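Long-range contacts in cysteine desulfurase (PDB 5B87), which probably catalyses the pyridoxal-phosphate-dependent removal of sulfur from L-cysteine, passing it to a sulfur carrier and leaving L-alanine: residues K176-Q181 with A205-D210; K126-P131 with E153-D158; V180-N185 with A212-H217; E160-L165 with L187-E192; D91-K96 with V220-L225. All coordinates share one frame; numbering follows the deposited sequence.

Contact 1: residues K176-Q181 with A205-D210; sequences KLVAVQ and AIFVVD. With PLP (pyridoxal-5'-phosphate), chain E.
Two neighbouring parallel strands of the seven-stranded sheet of a class-V aminotransferase fold, 177-181 and 206-210, pair here as the two strands of a beta-alpha-beta unit connected through helix 193-203. Five backbone hydrogen bonds join them, from Ile206 N to Lys176 O (3.1 Å) through to Asp210 N to Val180 O (2.9 Å). On the face of Leu177, Ala179 and Val208, Leu177 CD1 presses on Ile206 CG1 at 3.3 Å, tighter than usual. On the opposite face the Phe207 ring, its CG anti to the backbone N (chi1 -164°), leans toward strand 177-181, where Val180 CG2 lies 3.7 Å from Phe207 CE1 and Val178 CB meets the ring edge. Asp210 ends its strand at the cofactor: OD1 takes the Ala212 N-H, while OD2 stands 2.6 Å from PLP N1. With an alanine here, the pyridine nitrogen would probably lose its carboxylate partner and the Ala212 backbone N its acceptor. One residue earlier, Val209 CA makes a CA-H...O contact with Val180 O at 3.2 Å.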
# COMPACT_ATOMS: atom_id res chain seq x y z
N LYS B 176 13.19 -19.30 -18.57
CA LYS B 176 11.79 -19.03 -18.58
C LYS B 176 11.55 -17.58 -18.20
O LYS B 176 10.72 -16.91 -18.75
CB LYS B 176 11.12 -19.97 -17.59
CG LYS B 176 9.62 -20.00 -17.63
CD LYS B 176 9.12 -20.45 -18.97
CE LYS B 176 8.03 -21.48 -18.84
NZ LYS B 176 6.84 -21.01 -19.57
N LEU B 177 12.30 -17.11 -17.24
CA LEU B 177 12.18 -15.75 -16.70
C LEU B 177 13.54 -15.19 -16.28
O LEU B 177 14.37 -15.91 -15.74
CB LEU B 177 11.23 -15.75 -15.50
CG LEU B 177 10.84 -14.38 -14.94
CD1 LEU B 177 9.40 -14.41 -14.45
CD2 LEU B 177 11.73 -13.96 -13.80
N VAL B 178 13.77 -13.93 -16.59
CA VAL B 178 14.96 -13.20 -16.14
C VAL B 178 14.54 -11.97 -15.32
O VAL B 178 13.70 -11.22 -15.75
CB VAL B 178 15.79 -12.78 -17.34
CG1 VAL B 178 17.07 -12.11 -16.89
CG2 VAL B 178 16.10 -13.99 -18.18
N ALA B 179 15.12 -11.80 -14.15
CA ALA B 179 14.74 -10.74 -13.22
C ALA B 179 16.05 -10.02 -12.89
O ALA B 179 16.99 -10.67 -12.41
CB ALA B 179 14.11 -11.32 -11.96
N VAL B 180 16.12 -8.72 -13.22
CA VAL B 180 17.30 -7.94 -12.93
C VAL B 180 17.01 -6.54 -12.45
O VAL B 180 16.13 -5.86 -12.95
CB VAL B 180 18.28 -7.81 -14.12
CG1 VAL B 180 18.80 -9.19 -14.57
CG2 VAL B 180 17.67 -7.04 -15.29
N GLN B 181 17.88 -6.08 -11.59
CA GLN B 181 17.85 -4.75 -11.08
C GLN B 181 18.50 -3.81 -12.12
O GLN B 181 19.41 -4.18 -12.79
CB GLN B 181 18.60 -4.71 -9.76
CG GLN B 181 20.10 -4.74 -9.92
CD GLN B 181 20.89 -4.96 -8.65
OE1 GLN B 181 20.35 -5.19 -7.61
NE2 GLN B 181 22.18 -4.89 -8.76
N ALA B 205 12.51 -15.33 -23.13
CA ALA B 205 12.41 -15.32 -21.70
C ALA B 205 11.68 -14.08 -21.23
O ALA B 205 11.88 -13.02 -21.78
CB ALA B 205 13.79 -15.33 -21.11
N ILE B 206 10.86 -14.20 -20.20
CA ILE B 206 10.19 -13.03 -19.69
C ILE B 206 11.20 -12.20 -18.91
O ILE B 206 11.99 -12.73 -18.16
CB ILE B 206 8.84 -13.29 -19.00
CG1 ILE B 206 8.93 -13.18 -17.51
CG2 ILE B 206 8.24 -14.63 -19.37
CD1 ILE B 206 7.72 -12.53 -16.94
N PHE B 207 11.16 -10.90 -19.13
CA PHE B 207 12.08 -9.97 -18.55
C PHE B 207 11.45 -9.01 -17.55
O PHE B 207 10.59 -8.26 -17.89
CB PHE B 207 12.73 -9.23 -19.70
CG PHE B 207 13.96 -8.49 -19.34
CD1 PHE B 207 15.00 -9.10 -18.68
CD2 PHE B 207 14.09 -7.18 -19.68
CE1 PHE B 207 16.13 -8.39 -18.38
CE2 PHE B 207 15.20 -6.47 -19.37
CZ PHE B 207 16.23 -7.07 -18.73
N VAL B 208 11.89 -9.08 -16.32
CA VAL B 208 11.44 -8.26 -15.27
C VAL B 208 12.60 -7.40 -14.77
O VAL B 208 13.71 -7.92 -14.50
CB VAL B 208 10.66 -9.00 -14.13
CG1 VAL B 208 10.46 -10.47 -14.36
CG2 VAL B 208 11.12 -8.66 -12.73
N VAL B 209 12.31 -6.12 -14.61
CA VAL B 209 13.28 -5.12 -14.16
C VAL B 209 12.89 -4.48 -12.82
O VAL B 209 11.72 -4.04 -12.62
CB VAL B 209 13.44 -4.01 -15.22
CG1 VAL B 209 14.59 -3.09 -14.85
CG2 VAL B 209 13.69 -4.65 -16.58
N ASP B 210 13.84 -4.46 -11.91
CA ASP B 210 13.66 -3.86 -10.62
C ASP B 210 14.32 -2.53 -10.76
O ASP B 210 15.49 -2.45 -10.73
CB ASP B 210 14.33 -4.68 -9.54
CG ASP B 210 14.44 -3.95 -8.23
OD1 ASP B 210 13.95 -2.86 -8.10
OD2 ASP B 210 15.04 -4.49 -7.32
N1 PLP E . 15.18 -3.03 -5.12
C2 PLP E . 16.15 -2.18 -4.89
C2A PLP E . 17.37 -2.18 -5.78
C3 PLP E . 16.07 -1.26 -3.82
O3 PLP E . 17.10 -0.36 -3.54
C4 PLP E . 14.98 -1.22 -2.97
C4A PLP E . 15.00 -0.20 -1.83
C5 PLP E . 13.99 -2.10 -3.21
C6 PLP E . 14.11 -2.97 -4.27
C5A PLP E . 12.82 -2.11 -2.29
O4P PLP E . 12.04 -0.91 -2.44
P PLP E . 10.84 -0.78 -1.31
O1P PLP E . 10.21 0.54 -1.64
O2P PLP E . 11.48 -0.70 0.05
O3P PLP E . 9.97 -2.01 -1.50

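Contact 2: residues K126-P131 with E153-D158; sequences KIVTTP and EFIEGD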
# COMPACT_ATOMS: atom_id res chain seq x y z
N LYS B 126 13.82 -22.65 -15.44
CA LYS B 126 14.91 -21.84 -14.95
C LYS B 126 14.70 -20.35 -14.90
O LYS B 126 14.31 -19.73 -15.84
CB LYS B 126 16.12 -22.13 -15.79
CG LYS B 126 17.33 -21.33 -15.43
CD LYS B 126 17.96 -20.79 -16.67
CE LYS B 126 19.18 -21.55 -17.05
NZ LYS B 126 19.45 -21.40 -18.48
N ILE B 127 14.99 -19.79 -13.74
CA ILE B 127 14.91 -18.39 -13.50
C ILE B 127 16.33 -17.97 -13.42
O ILE B 127 17.11 -18.62 -12.74
CB ILE B 127 14.18 -18.09 -12.19
CG1 ILE B 127 12.72 -18.49 -12.31
CG2 ILE B 127 14.17 -16.60 -11.88
CD1 ILE B 127 12.00 -18.43 -11.00
N VAL B 128 16.66 -16.90 -14.12
CA VAL B 128 17.94 -16.27 -13.90
C VAL B 128 17.86 -14.80 -13.44
O VAL B 128 17.06 -13.99 -13.94
CB VAL B 128 18.92 -16.47 -15.06
CG1 VAL B 128 18.35 -17.33 -16.17
CG2 VAL B 128 19.48 -15.16 -15.59
N THR B 129 18.72 -14.49 -12.47
CA THR B 129 18.86 -13.18 -11.91
C THR B 129 20.37 -12.79 -11.80
O THR B 129 21.25 -13.51 -12.28
CB THR B 129 18.10 -13.10 -10.58
OG1 THR B 129 17.95 -11.72 -10.25
CG2 THR B 129 18.81 -13.83 -9.42
N THR B 130 20.63 -11.68 -11.16
CA THR B 130 21.97 -11.25 -10.95
C THR B 130 22.34 -11.63 -9.55
O THR B 130 21.47 -11.91 -8.76
CB THR B 130 22.18 -9.74 -11.21
OG1 THR B 130 22.05 -9.00 -10.01
CG2 THR B 130 21.21 -9.23 -12.19
N PRO B 131 23.69 -11.62 -9.26
CA PRO B 131 24.02 -11.99 -7.88
C PRO B 131 24.00 -10.81 -6.97
O PRO B 131 24.33 -10.94 -5.82
CB PRO B 131 25.44 -12.45 -7.99
CG PRO B 131 26.03 -11.51 -8.93
CD PRO B 131 25.01 -11.41 -9.99
N GLU B 153 19.51 -19.64 -11.27
CA GLU B 153 20.90 -19.40 -11.66
C GLU B 153 21.26 -17.90 -11.73
O GLU B 153 20.49 -17.07 -12.16
CB GLU B 153 21.20 -20.11 -12.97
CG GLU B 153 21.23 -21.64 -12.79
CD GLU B 153 21.34 -22.43 -14.09
OE1 GLU B 153 22.03 -21.96 -15.03
OE2 GLU B 153 20.76 -23.55 -14.15
N PHE B 154 22.45 -17.58 -11.28
CA PHE B 154 22.88 -16.23 -11.18
C PHE B 154 23.89 -15.98 -12.24
O PHE B 154 24.88 -16.72 -12.31
CB PHE B 154 23.50 -16.02 -9.82
CG PHE B 154 22.57 -16.37 -8.73
CD1 PHE B 154 21.63 -15.44 -8.29
CD2 PHE B 154 22.56 -17.66 -8.19
CE1 PHE B 154 20.76 -15.74 -7.29
CE2 PHE B 154 21.67 -17.99 -7.20
CZ PHE B 154 20.75 -17.03 -6.76
N ILE B 155 23.69 -14.94 -13.04
CA ILE B 155 24.66 -14.61 -14.04
C ILE B 155 25.87 -14.15 -13.26
O ILE B 155 25.75 -13.70 -12.15
CB ILE B 155 24.17 -13.63 -15.16
CG1 ILE B 155 24.88 -12.29 -15.16
CG2 ILE B 155 22.68 -13.42 -15.19
CD1 ILE B 155 26.01 -12.27 -16.13
N GLU B 156 27.03 -14.30 -13.86
CA GLU B 156 28.29 -13.94 -13.24
C GLU B 156 28.72 -12.50 -13.39
O GLU B 156 28.42 -11.85 -14.35
CB GLU B 156 29.38 -14.77 -13.88
CG GLU B 156 29.89 -15.90 -13.05
CD GLU B 156 30.82 -16.77 -13.85
OE1 GLU B 156 30.55 -17.97 -13.97
OE2 GLU B 156 31.78 -16.24 -14.40
N GLY B 157 29.47 -12.03 -12.41
CA GLY B 157 30.02 -10.70 -12.40
C GLY B 157 31.15 -10.50 -11.41
O GLY B 157 31.35 -11.30 -10.55
N ASP B 158 31.88 -9.40 -11.55
CA ASP B 158 32.97 -9.06 -10.65
C ASP B 158 32.49 -8.37 -9.38
O ASP B 158 31.28 -8.19 -9.15
CB ASP B 158 34.04 -8.26 -11.41
CG ASP B 158 33.58 -6.87 -11.78
OD1 ASP B 158 32.73 -6.29 -11.09
OD2 ASP B 158 34.10 -6.35 -12.79
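Thr129 and Phe154 lie side by side on one face of the sheet, pointing the same way. The Thr129 methyl sits between the backbone N and the carbonyl carbon, which turns CG2 onto the ring, 3.4 Å from Phe154 CD1; OG1, anti to the backbone N (chi1 -164°), bonds Ala179 O. The phenyl ring also receives Thr130 O at its edge, in plane, 3.6 Å from Phe154 CD1. On the face of Val128, its CG2 touches Ile155 CG2 at 3.7 Å. The Lys126 chain bends at chi2 and chi3 and crosses the extended Glu153 at about a right angle, its CE 3.5 Å from Glu153 OE1; the charged ends form no salt bridge, and Lys126 NZ bonds Lys171 O. Three backbone bonds fix the parallel register, the last from Ile155 N to Thr129 O (2.9 Å). Strand 151-154, an edge strand within this chain, completes a beta-alpha-beta unit with 126-129 and helix 139-148; helix 165-172 packs on Glu153 and Ile155, and Leu272 of the second subunit on Phe154.

Contact 3: residues V180-N185 with A212-H217; sequences VQHVSN and AQSAGH. With PLP (pyridoxal-5'-phosphate), chain E.
Val183 and Gln213 cross at about a right angle in the close-packed part of this buried contact, with Val183 CG2 3.5 Å from Gln213 CB and Val183 CG1 3.8 Å from Ser214 CB. Next to them the His182 imidazole comes up to the serine: its ND1 is 2.9 Å from Ser214 OG, and CB of the same serine also lies close to the ring. His182 CG stands anti to its own backbone N (chi1 -171°), which carries the imidazole across to the other loop. A leucine in its place would probably leave Ser214 OG without a polar neighbour on this side. Both loops follow strands of the aminotransferase sheet, 177-181 and 206-210, whose ends lead into the pyridoxal phosphate pocket. There Gln213, bent at chi2, turns its amide to the cofactor, and NE2 gives PLP O3 a nearly straight bond (2.7 Å, 169° at the hydrogen). Asn185 CB approaches the same oxygen at 3.0 Å, and Asn185 ND2 bonds the carboxylate of the bound alanine. The looser part is bridged by water: the backbones of Val183 and Gln213 do not touch directly, and one molecule accepts from Val183 N and, at 2.9 Å, from Gln213 N.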
# COMPACT_ATOMS: atom_id res chain seq x y z
N VAL B 180 16.12 -8.72 -13.22
CA VAL B 180 17.30 -7.94 -12.93
C VAL B 180 17.01 -6.54 -12.45
O VAL B 180 16.13 -5.86 -12.95
CB VAL B 180 18.28 -7.81 -14.12
CG1 VAL B 180 18.80 -9.19 -14.57
CG2 VAL B 180 17.67 -7.04 -15.29
N GLN B 181 17.88 -6.08 -11.59
CA GLN B 181 17.85 -4.75 -11.08
C GLN B 181 18.50 -3.81 -12.12
O GLN B 181 19.41 -4.18 -12.79
CB GLN B 181 18.60 -4.71 -9.76
CG GLN B 181 20.10 -4.74 -9.92
CD GLN B 181 20.89 -4.96 -8.65
OE1 GLN B 181 20.35 -5.19 -7.61
NE2 GLN B 181 22.18 -4.89 -8.76
N HIS B 182 17.99 -2.60 -12.24
CA HIS B 182 18.52 -1.62 -13.16
C HIS B 182 19.77 -1.09 -12.50
O HIS B 182 20.80 -1.07 -13.09
CB HIS B 182 17.48 -0.56 -13.47
CG HIS B 182 17.86 0.36 -14.57
ND1 HIS B 182 16.98 1.27 -15.10
CD2 HIS B 182 19.01 0.52 -15.25
CE1 HIS B 182 17.58 1.96 -16.04
NE2 HIS B 182 18.81 1.52 -16.16
N VAL B 183 19.65 -0.69 -11.26
CA VAL B 183 20.81 -0.31 -10.48
C VAL B 183 20.83 -0.93 -9.09
O VAL B 183 19.80 -1.16 -8.46
CB VAL B 183 21.14 1.25 -10.51
CG1 VAL B 183 20.23 2.05 -11.39
CG2 VAL B 183 21.32 1.86 -9.13
N SER B 184 22.04 -1.22 -8.64
CA SER B 184 22.32 -1.88 -7.36
C SER B 184 22.25 -0.83 -6.30
O SER B 184 22.91 0.19 -6.38
CB SER B 184 23.74 -2.45 -7.29
OG SER B 184 24.01 -2.97 -5.97
N ASN B 185 21.49 -1.12 -5.26
CA ASN B 185 21.38 -0.23 -4.16
C ASN B 185 22.57 -0.25 -3.20
O ASN B 185 22.66 0.62 -2.31
CB ASN B 185 20.12 -0.55 -3.39
CG ASN B 185 20.13 -1.95 -2.82
OD1 ASN B 185 20.19 -2.91 -3.57
ND2 ASN B 185 20.02 -2.07 -1.50
N ALA B 212 14.00 0.17 -8.83
CA ALA B 212 13.75 0.91 -7.59
C ALA B 212 14.78 2.05 -7.37
O ALA B 212 14.48 3.10 -6.79
CB ALA B 212 13.73 -0.05 -6.43
N GLN B 213 15.98 1.83 -7.88
CA GLN B 213 17.03 2.82 -7.78
C GLN B 213 17.27 3.56 -9.09
O GLN B 213 18.07 4.43 -9.11
CB GLN B 213 18.32 2.16 -7.30
CG GLN B 213 18.17 1.61 -5.89
CD GLN B 213 17.91 2.71 -4.87
OE1 GLN B 213 18.17 3.91 -5.10
NE2 GLN B 213 17.41 2.30 -3.71
N SER B 214 16.57 3.23 -10.18
CA SER B 214 16.76 4.02 -11.40
C SER B 214 15.71 5.08 -11.57
O SER B 214 16.02 6.17 -11.98
CB SER B 214 16.82 3.12 -12.62
OG SER B 214 15.73 2.26 -12.66
N ALA B 215 14.47 4.78 -11.19
CA ALA B 215 13.36 5.68 -11.41
C ALA B 215 13.58 7.00 -10.68
O ALA B 215 13.86 7.02 -9.50
CB ALA B 215 12.08 5.04 -10.97
N GLY B 216 13.47 8.10 -11.44
CA GLY B 216 13.66 9.44 -10.95
C GLY B 216 15.11 9.94 -10.85
O GLY B 216 15.28 11.10 -10.51
N HIS B 217 16.08 9.09 -11.18
CA HIS B 217 17.49 9.41 -11.16
C HIS B 217 18.03 9.38 -12.57
O HIS B 217 18.89 10.12 -12.89
CB HIS B 217 18.28 8.41 -10.34
CG HIS B 217 17.99 8.44 -8.88
ND1 HIS B 217 18.34 9.49 -8.07
CD2 HIS B 217 17.39 7.54 -8.09
CE1 HIS B 217 17.96 9.24 -6.84
NE2 HIS B 217 17.38 8.06 -6.83
N1 PLP E . 15.18 -3.03 -5.12
C2 PLP E . 16.15 -2.18 -4.89
C2A PLP E . 17.37 -2.18 -5.78
C3 PLP E . 16.07 -1.26 -3.82
O3 PLP E . 17.10 -0.36 -3.54
C4 PLP E . 14.98 -1.22 -2.97
C4A PLP E . 15.00 -0.20 -1.83
C5 PLP E . 13.99 -2.10 -3.21
C6 PLP E . 14.11 -2.97 -4.27
C5A PLP E . 12.82 -2.11 -2.29
O4P PLP E . 12.04 -0.91 -2.44
P PLP E . 10.84 -0.78 -1.31
O1P PLP E . 10.21 0.54 -1.64
O2P PLP E . 11.48 -0.70 0.05
O3P PLP E . 9.97 -2.01 -1.50
O HOH W 1 17.08 -0.29 -9.46

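Contact 4: residues E160-L165 with L187-E192; sequences EGNLDL and LGVIHE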
# COMPACT_ATOMS: atom_id res chain seq x y z
N GLU B 160 33.05 -5.26 -8.51
CA GLU B 160 32.55 -3.91 -8.78
C GLU B 160 31.08 -3.94 -9.21
O GLU B 160 30.49 -2.90 -9.37
CB GLU B 160 33.35 -3.24 -9.92
CG GLU B 160 34.79 -2.86 -9.57
CD GLU B 160 35.50 -2.05 -10.66
OE1 GLU B 160 34.96 -1.85 -11.78
OE2 GLU B 160 36.63 -1.59 -10.37
N GLY B 161 30.52 -5.13 -9.44
CA GLY B 161 29.15 -5.26 -9.93
C GLY B 161 28.97 -5.36 -11.43
O GLY B 161 27.83 -5.37 -11.90
N ASN B 162 30.07 -5.43 -12.17
CA ASN B 162 30.00 -5.55 -13.61
C ASN B 162 29.71 -6.96 -14.01
O ASN B 162 30.44 -7.87 -13.68
CB ASN B 162 31.26 -5.11 -14.30
CG ASN B 162 31.69 -3.73 -13.94
OD1 ASN B 162 32.77 -3.53 -13.42
ND2 ASN B 162 30.86 -2.77 -14.22
N LEU B 163 28.63 -7.14 -14.71
CA LEU B 163 28.23 -8.43 -15.14
C LEU B 163 28.98 -8.93 -16.34
O LEU B 163 29.33 -8.19 -17.21
CB LEU B 163 26.77 -8.38 -15.50
CG LEU B 163 25.82 -7.97 -14.42
CD1 LEU B 163 24.51 -7.69 -15.09
CD2 LEU B 163 25.68 -9.12 -13.48
N ASP B 164 29.21 -10.23 -16.37
CA ASP B 164 29.85 -10.82 -17.51
C ASP B 164 28.71 -11.04 -18.45
O ASP B 164 27.89 -11.89 -18.23
CB ASP B 164 30.51 -12.13 -17.14
CG ASP B 164 31.10 -12.85 -18.33
OD1 ASP B 164 31.06 -12.38 -19.47
OD2 ASP B 164 31.63 -13.92 -18.08
N LEU B 165 28.66 -10.23 -19.48
CA LEU B 165 27.61 -10.28 -20.48
C LEU B 165 27.67 -11.55 -21.33
O LEU B 165 26.62 -11.96 -21.86
CB LEU B 165 27.61 -9.03 -21.41
CG LEU B 165 26.84 -7.77 -20.94
CD1 LEU B 165 27.49 -7.10 -19.73
CD2 LEU B 165 26.66 -6.74 -22.05
N LEU B 187 26.04 -1.15 -4.41
CA LEU B 187 27.27 -0.85 -5.16
C LEU B 187 27.13 0.38 -6.06
O LEU B 187 28.12 1.01 -6.38
CB LEU B 187 27.63 -2.05 -6.08
CG LEU B 187 28.07 -3.37 -5.42
CD1 LEU B 187 28.04 -4.51 -6.43
CD2 LEU B 187 29.45 -3.27 -4.80
N GLY B 188 25.92 0.69 -6.51
CA GLY B 188 25.72 1.81 -7.42
C GLY B 188 25.99 1.45 -8.87
O GLY B 188 25.85 2.31 -9.74
N VAL B 189 26.29 0.18 -9.16
CA VAL B 189 26.44 -0.20 -10.55
C VAL B 189 25.12 -0.10 -11.34
O VAL B 189 24.08 -0.57 -10.91
CB VAL B 189 27.06 -1.61 -10.74
CG1 VAL B 189 26.25 -2.68 -10.01
CG2 VAL B 189 27.24 -1.92 -12.23
N ILE B 190 25.22 0.50 -12.52
CA ILE B 190 24.16 0.57 -13.50
C ILE B 190 24.36 -0.57 -14.49
O ILE B 190 25.29 -0.51 -15.28
CB ILE B 190 24.22 1.90 -14.28
CG1 ILE B 190 24.08 3.10 -13.34
CG2 ILE B 190 23.15 1.93 -15.38
CD1 ILE B 190 24.45 4.45 -13.99
N HIS B 191 23.53 -1.58 -14.45
CA HIS B 191 23.67 -2.69 -15.36
C HIS B 191 23.19 -2.32 -16.72
O HIS B 191 22.43 -1.40 -16.88
CB HIS B 191 22.92 -3.90 -14.88
CG HIS B 191 23.44 -4.45 -13.60
ND1 HIS B 191 22.64 -4.72 -12.53
CD2 HIS B 191 24.69 -4.76 -13.22
CE1 HIS B 191 23.37 -5.17 -11.54
NE2 HIS B 191 24.62 -5.19 -11.93
N GLU B 192 23.66 -3.06 -17.70
CA GLU B 192 23.29 -2.86 -19.07
C GLU B 192 21.96 -3.55 -19.31
O GLU B 192 21.90 -4.59 -19.92
CB GLU B 192 24.36 -3.47 -19.96
CG GLU B 192 25.62 -2.65 -20.13
CD GLU B 192 25.43 -1.46 -21.04
OE1 GLU B 192 25.28 -1.61 -22.24
OE2 GLU B 192 25.41 -0.33 -20.54
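Val189 spreads both methyls against Gly161 in van der Waals contact, CG2 lying 3.5 Å and CG1 3.6 Å from Gly161 O, while Leu187 CD1 rests 3.7 Å from Gly161 CA. A side chain at Gly161 would run into Val189 and press on Leu187, and its positive phi independently calls for glycine. The second kind is CH-pi: Leu163 and His191 cross at about a right angle, bringing Leu163 CD1 over one face of the imidazole, 3.9 Å from the ring centroid and 29° off the normal. His191 CG points anti to the carbonyl carbon (chi1 -65°), and from there the ring end reaches back to the loop 160-165. Polar contact is slight. His191 NE2 gives Gly161 O a weak, bent bond (3.2 Å, 129° at the hydrogen), the oxygen lying at the ring edge in its plane. His191 ND1 pairs with Gln181 O, which probably does more to set the ring than the weak NE2 bond. Asp164 and Glu192 occupy the N-cap positions of helices 165-172 and 193-203, so the contact joins the loops leading into two successive helices; Leu163 continues onto Leu196 of helix 193-203, and Leu187 packs on helix 378-384.

Contact 5: residues D91-K96 with V220-L225; sequences DFIGAK and VNVKKL
Ile93 O, at the end of helix 73-93, accepts the Val222 backbone N-H at 2.8 Å, nearly along the C=O axis. Around this bond the two segments exchange CA-H...O contacts, Ile93 CA to Val220 O (3.5 Å) and Asn221 CA to Ile93 O (3.4 Å). Phe92 O is reached through water: one molecule bridges it to Val220 N and also sits over the centre of the Phe92 ring. A second water donates to Phe92 O and accepts weakly from Asn221 ND2. Ile93 fills the apolar side, its CG1 3.9 Å from Val220 CG2 and its CD1 3.8 Å from Val222 CG1, with Leu230 of strand 229-233 against all three residues. Asn221 OD1 takes two backbone N-H groups, that of Lys223 and, in plane on a lone pair, that of Lys224; Asn221 ND2 lies near Gly94 CA, where a side chain would clash. Helix 73-93 ends in a Schellman motif at Gly94, facing the Asx turn of Asn221, after which 222-225 take helical backbone angles.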
# COMPACT_ATOMS: atom_id res chain seq x y z
N ASP B 91 3.25 7.70 -18.77
CA ASP B 91 4.08 8.47 -19.65
C ASP B 91 5.54 8.52 -19.22
O ASP B 91 6.39 8.47 -20.03
CB ASP B 91 3.53 9.88 -19.81
CG ASP B 91 2.24 9.91 -20.57
OD1 ASP B 91 1.87 8.92 -21.17
OD2 ASP B 91 1.59 10.94 -20.58
N PHE B 92 5.80 8.60 -17.94
CA PHE B 92 7.13 8.63 -17.38
C PHE B 92 7.97 7.40 -17.73
O PHE B 92 9.14 7.47 -17.79
CB PHE B 92 6.94 8.71 -15.86
CG PHE B 92 8.20 8.89 -15.07
CD1 PHE B 92 9.01 9.96 -15.26
CD2 PHE B 92 8.51 8.02 -14.08
CE1 PHE B 92 10.14 10.14 -14.51
CE2 PHE B 92 9.64 8.19 -13.33
CZ PHE B 92 10.45 9.25 -13.54
N ILE B 93 7.31 6.29 -17.94
CA ILE B 93 7.88 5.01 -18.19
C ILE B 93 7.74 4.55 -19.64
O ILE B 93 8.28 3.57 -20.02
CB ILE B 93 7.21 4.03 -17.20
CG1 ILE B 93 8.16 3.05 -16.58
CG2 ILE B 93 5.99 3.34 -17.77
CD1 ILE B 93 7.47 1.94 -15.81
N GLY B 94 6.98 5.27 -20.43
CA GLY B 94 6.73 4.92 -21.80
C GLY B 94 5.67 3.86 -21.94
O GLY B 94 5.56 3.23 -22.94
N ALA B 95 4.89 3.67 -20.91
CA ALA B 95 3.85 2.68 -20.92
C ALA B 95 2.47 3.20 -21.28
O ALA B 95 2.23 4.37 -21.39
CB ALA B 95 3.79 2.02 -19.58
N LYS B 96 1.55 2.27 -21.45
CA LYS B 96 0.18 2.59 -21.68
C LYS B 96 -0.49 2.65 -20.32
O LYS B 96 -0.08 1.97 -19.42
CB LYS B 96 -0.50 1.49 -22.46
CG LYS B 96 -0.50 1.67 -23.95
CD LYS B 96 -0.78 0.34 -24.59
CE LYS B 96 -0.64 0.44 -26.08
NZ LYS B 96 -0.51 -0.90 -26.68
N VAL B 220 14.16 5.68 -17.51
CA VAL B 220 13.57 4.35 -17.49
C VAL B 220 12.37 4.34 -18.46
O VAL B 220 11.40 4.99 -18.26
CB VAL B 220 13.34 3.72 -16.10
CG1 VAL B 220 13.82 4.56 -14.94
CG2 VAL B 220 11.99 3.05 -15.94
N ASN B 221 12.53 3.60 -19.53
CA ASN B 221 11.58 3.49 -20.60
C ASN B 221 11.38 2.03 -20.87
O ASN B 221 12.31 1.34 -21.15
CB ASN B 221 12.07 4.19 -21.83
CG ASN B 221 11.07 4.14 -22.93
OD1 ASN B 221 10.96 3.16 -23.61
ND2 ASN B 221 10.33 5.18 -23.10
N VAL B 222 10.15 1.58 -20.82
CA VAL B 222 9.90 0.14 -20.88
C VAL B 222 10.18 -0.41 -22.26
O VAL B 222 10.48 -1.58 -22.38
CB VAL B 222 8.49 -0.31 -20.40
CG1 VAL B 222 8.35 -0.06 -18.90
CG2 VAL B 222 7.36 0.32 -21.23
N LYS B 223 10.05 0.40 -23.29
CA LYS B 223 10.21 -0.21 -24.61
C LYS B 223 11.69 -0.22 -24.96
O LYS B 223 12.17 -1.20 -25.54
CB LYS B 223 9.17 0.28 -25.67
CG LYS B 223 9.33 1.59 -26.39
CD LYS B 223 9.85 1.42 -27.83
CE LYS B 223 8.76 1.21 -28.88
NZ LYS B 223 8.33 2.51 -29.49
N LYS B 224 12.43 0.80 -24.49
CA LYS B 224 13.87 0.82 -24.59
C LYS B 224 14.50 -0.37 -23.81
O LYS B 224 15.41 -1.03 -24.29
CB LYS B 224 14.40 2.21 -24.17
CG LYS B 224 15.84 2.51 -24.56
CD LYS B 224 16.18 4.00 -24.48
CE LYS B 224 15.54 4.83 -25.60
NZ LYS B 224 14.93 6.08 -25.06
N LEU B 225 13.95 -0.66 -22.63
CA LEU B 225 14.43 -1.75 -21.76
C LEU B 225 13.90 -3.17 -22.15
O LEU B 225 14.31 -4.15 -21.54
CB LEU B 225 14.04 -1.47 -20.28
CG LEU B 225 14.92 -0.62 -19.35
CD1 LEU B 225 15.93 0.25 -20.08
CD2 LEU B 225 14.14 0.19 -18.33
O HOH W 2 11.80 7.67 -16.87
O HOH W 3 10.56 7.15 -20.34

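In the fold
Contacts 1 and 2 are pairings in the parallel part of one mixed sheet, separated by the pair 177-181 with 126-129, where Ala179 meets Val128 and Thr129; contact 1 is buried, contact 2 lies at the sheet border beside the second subunit. Contact 3 prolongs contact 1 past the strand ends, sharing Val180 and Gln181, and both touch the cofactor. Contact 4 meets contact 3 through His191 and His182, and contact 2 through Asp164 and Glu156. Regular backbone ladders dominate the two strand pairings, whereas the buried loops of 3 and 4 rely on side chains. Contact 5, partly buried and helped by bridging waters, touches contact 3 through Val220 and Phe92 but does not meet contacts 2 or 4.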